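Local coordinates for protein putative fructosamine-3-kinase (Thermobifida fusca YX, PDB 3F7W) that probably acts as a kinase of the fructosamine kinase family, which phosphorylates sugar-amine adducts, although its own substrate has not been established, at residues E11-E16 / Q78-D83; R95-E100 / G230-D235; M133-R138 / A213-H218; G193-G198 / E220-M225. All coordinates share one frame; numbering follows the deposited sequence. Where two conformers were deposited one is given.

Interaction 1. Residues E11-E16 / Q78-D83. With EDO (1,2-ethanediol), chain F; EDO (1,2-ethanediol), chain E; EDO (1,2-ethanediol), chain H.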
loop_
_atom_site.group_PDB
_atom_site.type_symbol
_atom_site.label_atom_id
_atom_site.label_comp_id
_atom_site.label_asym_id
_atom_site.label_seq_id
_atom_site.Cartn_x
_atom_site.Cartn_y
_atom_site.Cartn_z
ATOM N N GLU A 11 20.013 -0.382 -19.497
ATOM C CA GLU A 11 19.139 -0.892 -20.549
ATOM C C GLU A 11 17.731 -0.322 -20.408
ATOM O O GLU A 11 17.110 0.070 -21.395
ATOM C CB GLU A 11 19.073 -2.422 -20.489
ATOM C CG GLU A 11 18.271 -3.081 -21.620
ATOM C CD GLU A 11 18.936 -2.942 -22.977
ATOM O OE1 GLU A 11 20.165 -3.148 -23.067
ATOM O OE2 GLU A 11 18.226 -2.635 -23.956
ATOM N N LEU A 12 17.223 -0.298 -19.179
ATOM C CA LEU A 12 15.839 0.102 -18.937
ATOM C C LEU A 12 15.613 1.602 -19.000
ATOM O O LEU A 12 14.531 2.031 -19.380
ATOM C CB LEU A 12 15.350 -0.454 -17.601
ATOM C CG LEU A 12 15.188 -1.963 -17.575
ATOM C CD1 LEU A 12 14.815 -2.397 -16.177
ATOM C CD2 LEU A 12 14.155 -2.401 -18.628
ATOM N N THR A 13 16.621 2.394 -18.647
ATOM C CA THR A 13 16.487 3.870 -18.606
ATOM C C THR A 13 17.154 4.611 -19.734
ATOM O O THR A 13 16.895 5.791 -19.936
ATOM C CB THR A 13 17.071 4.439 -17.298
ATOM O OG1 THR A 13 18.507 4.283 -17.293
ATOM C CG2 THR A 13 16.455 3.763 -16.122
ATOM N N GLY A 14 18.062 3.941 -20.435
ATOM C CA GLY A 14 18.898 4.545 -21.451
ATOM C C GLY A 14 19.984 5.471 -20.911
ATOM O O GLY A 14 20.642 6.146 -21.671
ATOM N N ARG A 15 20.165 5.501 -19.597
ATOM C CA ARG A 15 21.104 6.422 -18.960
ATOM C C ARG A 15 22.335 5.665 -18.449
ATOM O O ARG A 15 22.225 4.525 -18.004
ATOM C CB ARG A 15 20.414 7.108 -17.783
ATOM C CG ARG A 15 19.177 7.939 -18.145
ATOM C CD ARG A 15 19.536 9.281 -18.715
ATOM N NE ARG A 15 20.158 10.128 -17.698
ATOM C CZ ARG A 15 19.509 10.900 -16.825
ATOM N NH1 ARG A 15 18.184 10.977 -16.830
ATOM N NH2 ARG A 15 20.192 11.617 -15.932
ATOM N N GLU A 16 23.488 6.321 -18.485
ATOM C CA GLU A 16 24.745 5.738 -18.005
ATOM C C GLU A 16 24.754 5.653 -16.473
ATOM O O GLU A 16 24.380 6.612 -15.811
ATOM C CB GLU A 16 25.925 6.578 -18.503
ATOM C CG GLU A 16 27.257 5.897 -18.307
ATOM C CD GLU A 16 28.472 6.770 -18.679
ATOM O OE1 GLU A 16 28.300 7.888 -19.213
ATOM O OE2 GLU A 16 29.600 6.317 -18.399
ATOM N N GLN A 78 8.449 8.807 -9.300
ATOM C CA GLN A 78 8.461 8.551 -10.722
ATOM C C GLN A 78 9.305 7.307 -11.030
ATOM O O GLN A 78 10.337 7.087 -10.420
ATOM C CB GLN A 78 9.067 9.749 -11.455
ATOM C CG GLN A 78 8.385 11.088 -11.206
ATOM C CD GLN A 78 9.054 12.195 -11.997
ATOM O OE1 GLN A 78 10.198 12.041 -12.427
ATOM N NE2 GLN A 78 8.354 13.307 -12.194
ATOM N N VAL A 79 8.853 6.534 -11.988
ATOM C CA VAL A 79 9.533 5.311 -12.402
ATOM C C VAL A 79 10.444 5.682 -13.571
ATOM O O VAL A 79 9.996 6.324 -14.509
ATOM C CB VAL A 79 8.507 4.255 -12.811
ATOM C CG1 VAL A 79 9.209 3.036 -13.408
ATOM C CG2 VAL A 79 7.674 3.865 -11.553
ATOM N N ALA A 80 11.715 5.305 -13.475
ATOM C CA ALA A 80 12.709 5.533 -14.529
ATOM C C ALA A 80 12.691 4.384 -15.542
ATOM O O ALA A 80 12.961 4.569 -16.724
ATOM C CB ALA A 80 14.099 5.668 -13.920
ATOM N N GLY A 81 12.348 3.194 -15.080
ATOM C CA GLY A 81 12.272 2.033 -15.971
ATOM C C GLY A 81 11.929 0.773 -15.216
ATOM O O GLY A 81 12.180 0.672 -14.017
ATOM N N TRP A 82 11.391 -0.220 -15.917
ATOM C CA TRP A 82 11.087 -1.475 -15.267
ATOM C C TRP A 82 10.925 -2.629 -16.243
ATOM O O TRP A 82 10.677 -2.435 -17.446
ATOM C CB TRP A 82 9.815 -1.322 -14.436
ATOM C CG TRP A 82 8.579 -1.219 -15.255
ATOM C CD1 TRP A 82 8.079 -0.091 -15.876
ATOM C CD2 TRP A 82 7.689 -2.281 -15.577
ATOM N NE1 TRP A 82 6.925 -0.399 -16.533
ATOM C CE2 TRP A 82 6.659 -1.733 -16.378
ATOM C CE3 TRP A 82 7.646 -3.642 -15.255
ATOM C CZ2 TRP A 82 5.592 -2.501 -16.849
ATOM C CZ3 TRP A 82 6.575 -4.418 -15.743
ATOM C CH2 TRP A 82 5.582 -3.848 -16.541
ATOM N N ASP A 83 11.061 -3.832 -15.697
ATOM C CA ASP A 83 10.667 -5.063 -16.374
ATOM C C ASP A 83 10.288 -6.045 -15.294
ATOM O O ASP A 83 10.172 -5.670 -14.141
ATOM C CB ASP A 83 11.757 -5.582 -17.307
ATOM C CG ASP A 83 13.035 -6.001 -16.578
ATOM O OD1 ASP A 83 13.034 -6.212 -15.352
ATOM O OD2 ASP A 83 14.036 -6.114 -17.303
HETATM C C1 EDO F . 4.997 3.218 -16.867
HETATM O O1 EDO F . 6.277 2.908 -16.312
HETATM C C2 EDO F . 4.150 1.961 -16.998
HETATM O O2 EDO F . 4.749 1.154 -18.013
HETATM C C1 EDO E . 16.681 13.178 -13.667
HETATM O O1 EDO E . 17.888 12.630 -14.177
HETATM C C2 EDO E . 15.638 13.408 -14.754
HETATM O O2 EDO E . 16.212 13.504 -16.049
HETATM C C1 EDO H . 12.778 12.954 -10.717
HETATM O O1 EDO H . 11.931 14.102 -10.736
HETATM C C2 EDO H . 14.018 13.245 -11.538
HETATM O O2 EDO H . 15.115 12.542 -10.942
HETATM O O HOH W 1 11.943 0.606 -18.708
HETATM O O HOH W 2 11.759 3.696 -19.331
#

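Interaction 2. Residues R95-E100 / G230-D235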
loop_
_atom_site.group_PDB
_atom_site.type_symbol
_atom_site.label_atom_id
_atom_site.label_comp_id
_atom_site.label_asym_id
_atom_site.label_seq_id
_atom_site.Cartn_x
_atom_site.Cartn_y
_atom_site.Cartn_z
ATOM N N ARG A 95 13.792 12.921 5.454
ATOM C CA ARG A 95 13.968 14.028 6.363
ATOM C C ARG A 95 13.147 13.703 7.589
ATOM O O ARG A 95 12.209 12.908 7.506
ATOM C CB ARG A 95 13.441 15.306 5.732
ATOM C CG ARG A 95 14.152 15.729 4.462
ATOM C CD ARG A 95 15.568 16.248 4.738
ATOM N NE ARG A 95 15.513 17.511 5.486
ATOM C CZ ARG A 95 16.153 17.785 6.628
ATOM N NH1 ARG A 95 16.997 16.925 7.203
ATOM N NH2 ARG A 95 15.967 18.972 7.190
ATOM N N PRO A 96 13.501 14.286 8.743
ATOM C CA PRO A 96 12.663 14.103 9.912
ATOM C C PRO A 96 11.251 14.645 9.677
ATOM O O PRO A 96 11.085 15.610 8.935
ATOM C CB PRO A 96 13.387 14.909 11.000
ATOM C CG PRO A 96 14.800 14.982 10.532
ATOM C CD PRO A 96 14.697 15.088 9.049
ATOM N N PRO A 97 10.237 14.003 10.288
ATOM C CA PRO A 97 8.863 14.495 10.178
ATOM C C PRO A 97 8.717 15.845 10.836
ATOM O O PRO A 97 9.363 16.107 11.850
ATOM C CB PRO A 97 8.022 13.445 10.934
ATOM C CG PRO A 97 8.925 12.300 11.231
ATOM C CD PRO A 97 10.344 12.775 11.105
ATOM N N THR A 98 7.893 16.697 10.250
ATOM C CA THR A 98 7.568 18.008 10.795
ATOM C C THR A 98 6.074 18.243 10.651
ATOM O O THR A 98 5.443 17.699 9.743
ATOM C CB THR A 98 8.318 19.130 10.066
ATOM O OG1 THR A 98 8.024 19.081 8.662
ATOM C CG2 THR A 98 9.846 19.025 10.277
ATOM N N PRO A 99 5.492 19.072 11.529
ATOM C CA PRO A 99 4.064 19.382 11.402
ATOM C C PRO A 99 3.712 20.103 10.078
ATOM O O PRO A 99 2.660 19.866 9.521
ATOM C CB PRO A 99 3.779 20.267 12.640
ATOM C CG PRO A 99 5.104 20.771 13.086
ATOM C CD PRO A 99 6.125 19.767 12.675
ATOM N N GLU A 100 4.628 20.909 9.552
ATOM C CA GLU A 100 4.431 21.585 8.270
ATOM C C GLU A 100 4.317 20.594 7.108
ATOM O O GLU A 100 3.457 20.731 6.229
ATOM C CB GLU A 100 5.601 22.529 8.001
ATOM C CG GLU A 100 5.740 23.707 8.986
ATOM C CD GLU A 100 6.329 23.375 10.378
ATOM O OE1 GLU A 100 7.106 22.401 10.567
ATOM O OE2 GLU A 100 6.005 24.149 11.306
ATOM N N GLY A 230 0.346 3.682 13.376
ATOM C CA GLY A 230 0.647 5.041 13.822
ATOM C C GLY A 230 1.468 5.783 12.775
ATOM O O GLY A 230 2.025 5.175 11.861
ATOM N N LEU A 231 1.546 7.103 12.937
ATOM C CA LEU A 231 2.299 7.963 12.027
ATOM C C LEU A 231 2.661 9.218 12.771
ATOM O O LEU A 231 1.824 9.731 13.514
ATOM C CB LEU A 231 1.439 8.370 10.838
ATOM C CG LEU A 231 2.137 9.137 9.705
ATOM C CD1 LEU A 231 2.995 8.180 8.849
ATOM C CD2 LEU A 231 1.121 9.920 8.851
ATOM N N PRO A 232 3.876 9.742 12.553
ATOM C CA PRO A 232 4.170 11.059 13.118
ATOM C C PRO A 232 3.144 12.062 12.657
ATOM O O PRO A 232 2.784 12.066 11.474
ATOM C CB PRO A 232 5.558 11.371 12.560
ATOM C CG PRO A 232 6.177 9.977 12.331
ATOM C CD PRO A 232 5.019 9.183 11.805
ATOM N N TYR A 233 2.655 12.900 13.581
ATOM C CA TYR A 233 1.712 13.972 13.243
ATOM C C TYR A 233 0.442 13.471 12.528
ATOM O O TYR A 233 -0.109 14.170 11.684
ATOM C CB TYR A 233 2.417 15.078 12.413
ATOM C CG TYR A 233 3.605 15.655 13.138
ATOM C CD1 TYR A 233 3.434 16.424 14.306
ATOM C CD2 TYR A 233 4.905 15.385 12.721
ATOM C CE1 TYR A 233 4.517 16.920 14.986
ATOM C CE2 TYR A 233 5.992 15.868 13.404
ATOM C CZ TYR A 233 5.803 16.628 14.544
ATOM O OH TYR A 233 6.893 17.130 15.224
ATOM N N LEU A 234 -0.011 12.267 12.886
ATOM C CA LEU A 234 -1.209 11.682 12.283
ATOM C C LEU A 234 -2.390 12.627 12.267
ATOM O O LEU A 234 -3.010 12.793 11.229
ATOM C CB LEU A 234 -1.627 10.404 12.998
ATOM C CG LEU A 234 -2.856 9.702 12.420
ATOM C CD1 LEU A 234 -2.666 9.291 10.933
ATOM C CD2 LEU A 234 -3.197 8.489 13.275
ATOM N N ASP A 235 -2.709 13.259 13.401
ATOM C CA ASP A 235 -3.878 14.132 13.442
ATOM C C ASP A 235 -3.747 15.345 12.519
ATOM O O ASP A 235 -4.734 15.768 11.916
ATOM C CB ASP A 235 -4.164 14.592 14.872
ATOM C CG ASP A 235 -4.724 13.486 15.734
ATOM O OD1 ASP A 235 -5.335 12.568 15.175
ATOM O OD2 ASP A 235 -4.561 13.557 16.969
#

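Interaction 3. Residues M133-R138 / A213-H218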
loop_
_atom_site.group_PDB
_atom_site.type_symbol
_atom_site.label_atom_id
_atom_site.label_comp_id
_atom_site.label_asym_id
_atom_site.label_seq_id
_atom_site.Cartn_x
_atom_site.Cartn_y
_atom_site.Cartn_z
HETATM N N MSE A 133 -3.200 -10.650 -4.520
HETATM C CA MSE A 133 -4.248 -9.743 -4.078
HETATM C C MSE A 133 -5.200 -9.571 -5.281
HETATM O O MSE A 133 -4.793 -9.080 -6.333
HETATM C CB MSE A 133 -3.698 -8.383 -3.603
HETATM C CG MSE A 133 -4.828 -7.431 -3.121
HETATM SE SE MSE A 133 -4.189 -5.701 -2.581
HETATM C CE MSE A 133 -3.642 -5.063 -4.338
ATOM N N ASP A 134 -6.457 -9.967 -5.086
ATOM C CA ASP A 134 -7.451 -10.072 -6.176
ATOM C C ASP A 134 -7.996 -8.707 -6.542
ATOM O O ASP A 134 -8.707 -8.055 -5.749
ATOM C CB ASP A 134 -8.597 -11.007 -5.764
ATOM C CG ASP A 134 -9.579 -11.278 -6.908
ATOM O OD1 ASP A 134 -9.344 -10.811 -8.044
ATOM O OD2 ASP A 134 -10.575 -11.965 -6.658
ATOM N N ASN A 135 -7.591 -8.258 -7.726
ATOM C CA ASN A 135 -7.929 -6.952 -8.237
ATOM C C ASN A 135 -9.111 -6.966 -9.196
ATOM O O ASN A 135 -9.417 -5.934 -9.795
ATOM C CB ASN A 135 -6.703 -6.308 -8.901
ATOM C CG ASN A 135 -5.817 -5.593 -7.901
ATOM O OD1 ASN A 135 -6.234 -5.290 -6.777
ATOM N ND2 ASN A 135 -4.610 -5.285 -8.312
ATOM N N THR A 136 -9.798 -8.104 -9.309
ATOM C CA THR A 136 -10.997 -8.213 -10.167
ATOM C C THR A 136 -11.885 -7.004 -9.947
ATOM O O THR A 136 -12.295 -6.737 -8.818
ATOM C CB THR A 136 -11.803 -9.494 -9.901
ATOM O OG1 THR A 136 -10.956 -10.617 -10.096
ATOM C CG2 THR A 136 -13.009 -9.614 -10.863
ATOM N N PRO A 137 -12.145 -6.236 -11.016
ATOM C CA PRO A 137 -12.988 -5.052 -10.851
ATOM C C PRO A 137 -14.367 -5.368 -10.320
ATOM O O PRO A 137 -14.977 -6.354 -10.754
ATOM C CB PRO A 137 -13.049 -4.469 -12.269
ATOM C CG PRO A 137 -11.819 -4.951 -12.936
ATOM C CD PRO A 137 -11.579 -6.321 -12.377
ATOM N N ARG A 138 -14.838 -4.539 -9.399
ATOM C CA ARG A 138 -16.144 -4.682 -8.763
ATOM C C ARG A 138 -16.763 -3.303 -8.593
ATOM O O ARG A 138 -16.060 -2.302 -8.476
ATOM C CB ARG A 138 -16.027 -5.355 -7.385
ATOM C CG ARG A 138 -15.286 -6.662 -7.353
ATOM C CD ARG A 138 -16.013 -7.747 -8.132
ATOM N NE ARG A 138 -17.301 -8.083 -7.547
ATOM C CZ ARG A 138 -17.493 -8.987 -6.587
ATOM N NH1 ARG A 138 -16.479 -9.641 -6.045
ATOM N NH2 ARG A 138 -18.707 -9.219 -6.146
ATOM N N ALA A 213 0.474 -1.070 -3.064
ATOM C CA ALA A 213 -0.327 -2.198 -3.550
ATOM C C ALA A 213 -1.604 -1.529 -4.124
ATOM O O ALA A 213 -2.724 -1.668 -3.622
ATOM C CB ALA A 213 -0.641 -3.193 -2.412
ATOM N N ALA A 214 -1.398 -0.737 -5.177
ATOM C CA ALA A 214 -2.347 0.285 -5.577
ATOM C C ALA A 214 -3.586 -0.322 -6.238
ATOM O O ALA A 214 -3.499 -1.272 -7.023
ATOM C CB ALA A 214 -1.687 1.345 -6.508
ATOM N N HIS A 215 -4.747 0.246 -5.909
ATOM C CA HIS A 215 -5.983 -0.162 -6.549
ATOM C C HIS A 215 -7.090 0.812 -6.239
ATOM O O HIS A 215 -6.905 1.735 -5.423
ATOM C CB HIS A 215 -6.387 -1.591 -6.108
ATOM C CG HIS A 215 -6.573 -1.767 -4.622
ATOM N ND1 HIS A 215 -5.508 -1.913 -3.764
ATOM C CD2 HIS A 215 -7.685 -1.843 -3.849
ATOM C CE1 HIS A 215 -5.946 -2.093 -2.531
ATOM N NE2 HIS A 215 -7.264 -2.069 -2.548
ATOM N N GLY A 216 -8.230 0.607 -6.904
ATOM C CA GLY A 216 -9.473 1.279 -6.545
ATOM C C GLY A 216 -9.991 0.680 -5.260
ATOM O O GLY A 216 -10.272 -0.517 -5.198
ATOM N N GLY A 217 -10.098 1.511 -4.231
ATOM C CA GLY A 217 -10.418 1.042 -2.872
ATOM C C GLY A 217 -11.165 2.131 -2.144
ATOM O O GLY A 217 -11.400 3.214 -2.702
ATOM N N HIS A 218 -11.546 1.857 -0.905
ATOM C CA HIS A 218 -12.132 2.875 -0.078
ATOM C C HIS A 218 -11.012 3.738 0.460
ATOM O O HIS A 218 -10.054 3.233 1.030
ATOM C CB HIS A 218 -12.933 2.244 1.065
ATOM C CG HIS A 218 -13.970 3.149 1.627
ATOM N ND1 HIS A 218 -13.672 4.397 2.145
ATOM C CD2 HIS A 218 -15.312 3.004 1.723
ATOM C CE1 HIS A 218 -14.791 4.962 2.570
ATOM N NE2 HIS A 218 -15.798 4.135 2.334
HETATM O O HOH W 3 -2.246 -3.706 -7.217
#

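Interaction 4. Residues G193-G198 / E220-M225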
loop_
_atom_site.group_PDB
_atom_site.type_symbol
_atom_site.label_atom_id
_atom_site.label_comp_id
_atom_site.label_asym_id
_atom_site.label_seq_id
_atom_site.Cartn_x
_atom_site.Cartn_y
_atom_site.Cartn_z
ATOM N N GLY A 193 -2.829 1.335 -0.748
ATOM C CA GLY A 193 -3.101 -0.064 -0.429
ATOM C C GLY A 193 -2.237 -0.705 0.644
ATOM O O GLY A 193 -2.554 -1.796 1.102
ATOM N N ASP A 194 -1.141 -0.056 1.021
ATOM C CA ASP A 194 -0.265 -0.509 2.106
ATOM C C ASP A 194 0.388 0.676 2.822
ATOM O O ASP A 194 1.627 0.723 3.039
ATOM C CB ASP A 194 0.792 -1.469 1.561
ATOM C CG ASP A 194 1.475 -2.288 2.652
ATOM O OD1 ASP A 194 0.877 -2.535 3.728
ATOM O OD2 ASP A 194 2.628 -2.693 2.407
ATOM N N LEU A 195 -0.444 1.652 3.211
ATOM C CA LEU A 195 0.055 2.923 3.682
ATOM C C LEU A 195 0.240 2.945 5.189
ATOM O O LEU A 195 -0.497 3.612 5.921
ATOM C CB LEU A 195 -0.864 4.070 3.221
ATOM C CG LEU A 195 -0.264 5.477 3.285
ATOM C CD1 LEU A 195 0.900 5.585 2.289
ATOM C CD2 LEU A 195 -1.375 6.575 3.068
ATOM N N TRP A 196 1.253 2.237 5.654
ATOM C CA TRP A 196 1.703 2.342 7.060
ATOM C C TRP A 196 2.970 3.197 7.105
ATOM O O TRP A 196 3.541 3.535 6.050
ATOM C CB TRP A 196 1.893 0.951 7.696
ATOM C CG TRP A 196 3.048 0.194 7.121
ATOM C CD1 TRP A 196 3.097 -0.433 5.929
ATOM C CD2 TRP A 196 4.330 0.027 7.729
ATOM N NE1 TRP A 196 4.345 -1.010 5.749
ATOM C CE2 TRP A 196 5.116 -0.740 6.849
ATOM C CE3 TRP A 196 4.874 0.419 8.955
ATOM C CZ2 TRP A 196 6.440 -1.080 7.136
ATOM C CZ3 TRP A 196 6.181 0.077 9.240
ATOM C CH2 TRP A 196 6.944 -0.677 8.343
ATOM N N ASN A 197 3.408 3.559 8.316
ATOM C CA ASN A 197 4.424 4.609 8.486
ATOM C C ASN A 197 5.755 4.334 7.756
ATOM O O ASN A 197 6.416 5.264 7.291
ATOM C CB ASN A 197 4.691 4.917 9.980
ATOM C CG ASN A 197 5.171 3.696 10.750
ATOM O OD1 ASN A 197 6.337 3.289 10.619
ATOM N ND2 ASN A 197 4.295 3.104 11.547
ATOM N N GLY A 198 6.094 3.061 7.609
ATOM C CA GLY A 198 7.338 2.659 6.953
ATOM C C GLY A 198 7.302 2.864 5.446
ATOM O O GLY A 198 8.336 2.814 4.786
ATOM N N GLU A 220 -10.853 5.478 3.050
ATOM C CA GLU A 220 -10.686 5.229 4.487
ATOM C C GLU A 220 -9.648 4.148 4.788
ATOM O O GLU A 220 -9.036 4.187 5.836
ATOM C CB GLU A 220 -12.025 4.942 5.172
ATOM C CG GLU A 220 -12.942 6.212 5.260
ATOM C CD GLU A 220 -14.334 5.950 5.834
ATOM O OE1 GLU A 220 -14.514 5.021 6.662
ATOM O OE2 GLU A 220 -15.247 6.707 5.471
ATOM N N ALA A 221 -9.424 3.209 3.852
ATOM C CA ALA A 221 -8.421 2.162 4.016
ATOM C C ALA A 221 -7.051 2.753 4.291
ATOM O O ALA A 221 -6.371 2.353 5.232
ATOM C CB ALA A 221 -8.367 1.227 2.768
ATOM N N ASP A 222 -6.635 3.708 3.472
ATOM C CA ASP A 222 -5.273 4.265 3.609
ATOM C C ASP A 222 -5.118 4.997 4.940
ATOM O O ASP A 222 -4.123 4.851 5.640
ATOM C CB ASP A 222 -4.947 5.227 2.445
ATOM C CG ASP A 222 -4.444 4.502 1.156
ATOM O OD1 ASP A 222 -4.224 3.268 1.136
ATOM O OD2 ASP A 222 -4.272 5.216 0.136
ATOM N N LEU A 223 -6.124 5.789 5.293
ATOM C CA LEU A 223 -6.096 6.533 6.551
ATOM C C LEU A 223 -6.146 5.595 7.754
ATOM O O LEU A 223 -5.545 5.876 8.785
ATOM C CB LEU A 223 -7.230 7.558 6.595
ATOM C CG LEU A 223 -6.918 8.935 5.977
ATOM C CD1 LEU A 223 -6.122 8.795 4.704
ATOM C CD2 LEU A 223 -8.199 9.705 5.737
ATOM N N ALA A 224 -6.860 4.482 7.620
ATOM C CA ALA A 224 -6.939 3.495 8.695
ATOM C C ALA A 224 -5.590 2.774 8.853
ATOM O O ALA A 224 -5.223 2.403 9.953
ATOM C CB ALA A 224 -8.056 2.488 8.440
HETATM N N MSE A 225 -4.863 2.592 7.755
HETATM C CA MSE A 225 -3.542 1.967 7.814
HETATM C C MSE A 225 -2.544 2.898 8.483
HETATM O O MSE A 225 -1.684 2.442 9.242
HETATM C CB MSE A 225 -3.046 1.546 6.420
HETATM C CG MSE A 225 -1.775 0.778 6.411
HETATM SE SE MSE A 225 -2.039 -0.948 7.336
HETATM C CE MSE A 225 -0.584 -2.046 6.529
HETATM O O HOH W 4 -3.295 1.295 2.845
HETATM O O HOH W 5 1.000 3.268 10.078
#

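Interaction 1. Residues E11-E16 / Q78-D83
Leu12 sets the two methyls of its branched end against the strand backbone, CD2 at 3.7 Å from Trp82 O and CD1 at 3.9 Å from Trp82 CA. The same methyls meet Asp83 OD2, the two side chains crossing at about a right angle. At the next residue, Thr13 CG2 touches Ala80 CB at 3.7 Å, while Thr13 OG1 turns back to Val9 O and takes Arg15 N in an ST turn. Two waters fill in the polar side: both donate to Leu12 O, one accepting from Trp82 N (3.0 Å) and the other donating to Ala80 O (3.0 Å). Helix 3-13 ends against strand 79-83, an outermost strand of the antiparallel five-stranded sheet in the kinase-like N-lobe. Ala80 and Gly81 form a classic beta bulge opposite Ala88, and a CB on Gly81 would hit Leu12 O. Trp82 CB points away from the helix end, and the indole packs on Arg59 and Ala62 of helix 57-68 and on Leu87. Its NE1 donates to a 1,2-ethanediol O2 at 3.1 Å. An alanine here would probably open a gap beside Ala62 and Leu87 and leave that diol without its N-H donor. Asp83 OD1 accepts from Arg85 N.

Interaction 2. Residues R95-E100 / G230-D235
Thr98 OG1 takes the backbone N-H of Ala101, an N-cap at the start of helix 99-114, in the proline-rich segment on which the Tyr233 ring lies. The contact itself is largely apolar. Tyr233 lays a ring face on Pro99: the proline N stands 3.7 Å above the ring plane, over its centre, and CD makes a CH-pi contact, 4.1 Å from the ring centroid and 26° off the normal. The two side chains run side by side, pointing the same way. Thr98 C comes within 3.6 Å of Tyr233 CE2, and Pro97 O sits at the ring edge, near its plane, 3.7 Å from the same CE2. CG of Tyr233 stands anti to the carbonyl carbon (chi1 -57°), and the ring beyond it lies against Pro99. That backbone is shaped by a type II turn from Leu231 to Leu234, in which Tyr233 holds the positive-phi third position (phi 56°) and also precedes helix 234-244 as its N-cap residue. Two helix starts of the C-lobe are thereby joined, the first of them reached by the linker that descends from the N-lobe sheet. Beside the ring, Pro97 CB meets Pro232 CB at 3.6 Å. Both prolines also rest on Trp202 of strand 200-203, the strand to which Arg95 pairs by its backbone. Arg95 NE adds a salt bridge to Asp204 OD1, and Pro99 touches Arg236.

Interaction 3. Residues M133-R138 / A213-H218
Met133, modelled as selenomethionine, runs straight out from the backbone with CG anti to the N (chi1 -179°) and then bends at its last torsion (chi3 68°), which carries CE round to Ala213 and His215. His215 has CG between its own N and carbonyl carbon, and its ring lies beside the selenium. The contact joins the end of the hairpin strand 131-133 to the loop after strand 206-209, probably the counterpart of the region that follows the DFG-type segment in protein kinases. The selenium lies obliquely to the imidazole, 4.5 Å from its centroid. CE touches Ala213 O at 3.6 Å and Ala213 CB at 4.0 Å. The ring's rotation is set by its own loop: His215 ND1 donates to Ala213 O at 2.8 Å, with that oxygen nearly in the ring plane. Asn135 crosses His215 at about a right angle, amide and ring planes 36° apart, with OD1 at 3.8 Å from His215 CB. Arg149 NH2 binds that OD1, and Trp124 O accepts a hydrogen bond from ND2, so the amide is held at both ends. One water bridges the two segments, accepting from Asn135 ND2 at 3.0 Å and donating to Ala214 O at 2.7 Å.

Interaction 4. Residues G193-G198 / E220-M225
Gly193 N donates to Asp222 OD1 in an almost straight bond, 3.0 Å with an angle of 171° at the hydrogen, using the syn lone pair of the carboxylate. A water adds a second grip, donating to OD1 at 2.8 Å while accepting from Leu195 N at 2.9 Å. The other oxygen, OD2, is bonded to His113 NE2 of helix 99-114 and to His192 N, so both oxygens are held. An alanine at Asp222 would probably leave the N-H groups of Gly193 and His192 without their acceptor and His113 free to turn. The van der Waals contacts centre on Met225, a selenomethionine whose CG is anti to its backbone N (chi1 -174°). That CG packs tightly on Leu195 O at 3.1 Å and lies 3.9 Å from Trp196 CB, the apolar pair, the two side chains side by side; CE reaches Asp194 OD1 at 3.2 Å. Leu195, the centre of an inverse gamma turn, crosses Asp222 at about a right angle, CD2 to CB 3.9 Å. The His-Gly-Asp sequence at 192-194 is consistent with the catalytic loop of kinase-like folds, and a buried helix aspartate taking the loop's backbone N-H groups resembles that of helix F in protein kinases.

Interactions 1 and 2 lie at the surface, interaction 3 is buried, and interaction 4 is partly buried near the chain's centre. Interaction 1 stands alone in the N-lobe, its centre 27 to 32 Å from the others, and joins a helix end to a sheet edge with methyls and waters. The other three belong to the C-lobe. Interaction 4 uses helix 219-229 and interaction 2 the chain just after it; they touch where Asn197 ND2 meets Gly230 O. Interaction 3 meets interaction 4 at Gly193, against His215 and Ala213. The chemistry follows: proline and tyrosine packing at 95-100/230-235, a selenomethionine beside histidine with a bridging water in interaction 3, and a direct aspartate bond in interaction 4 alone.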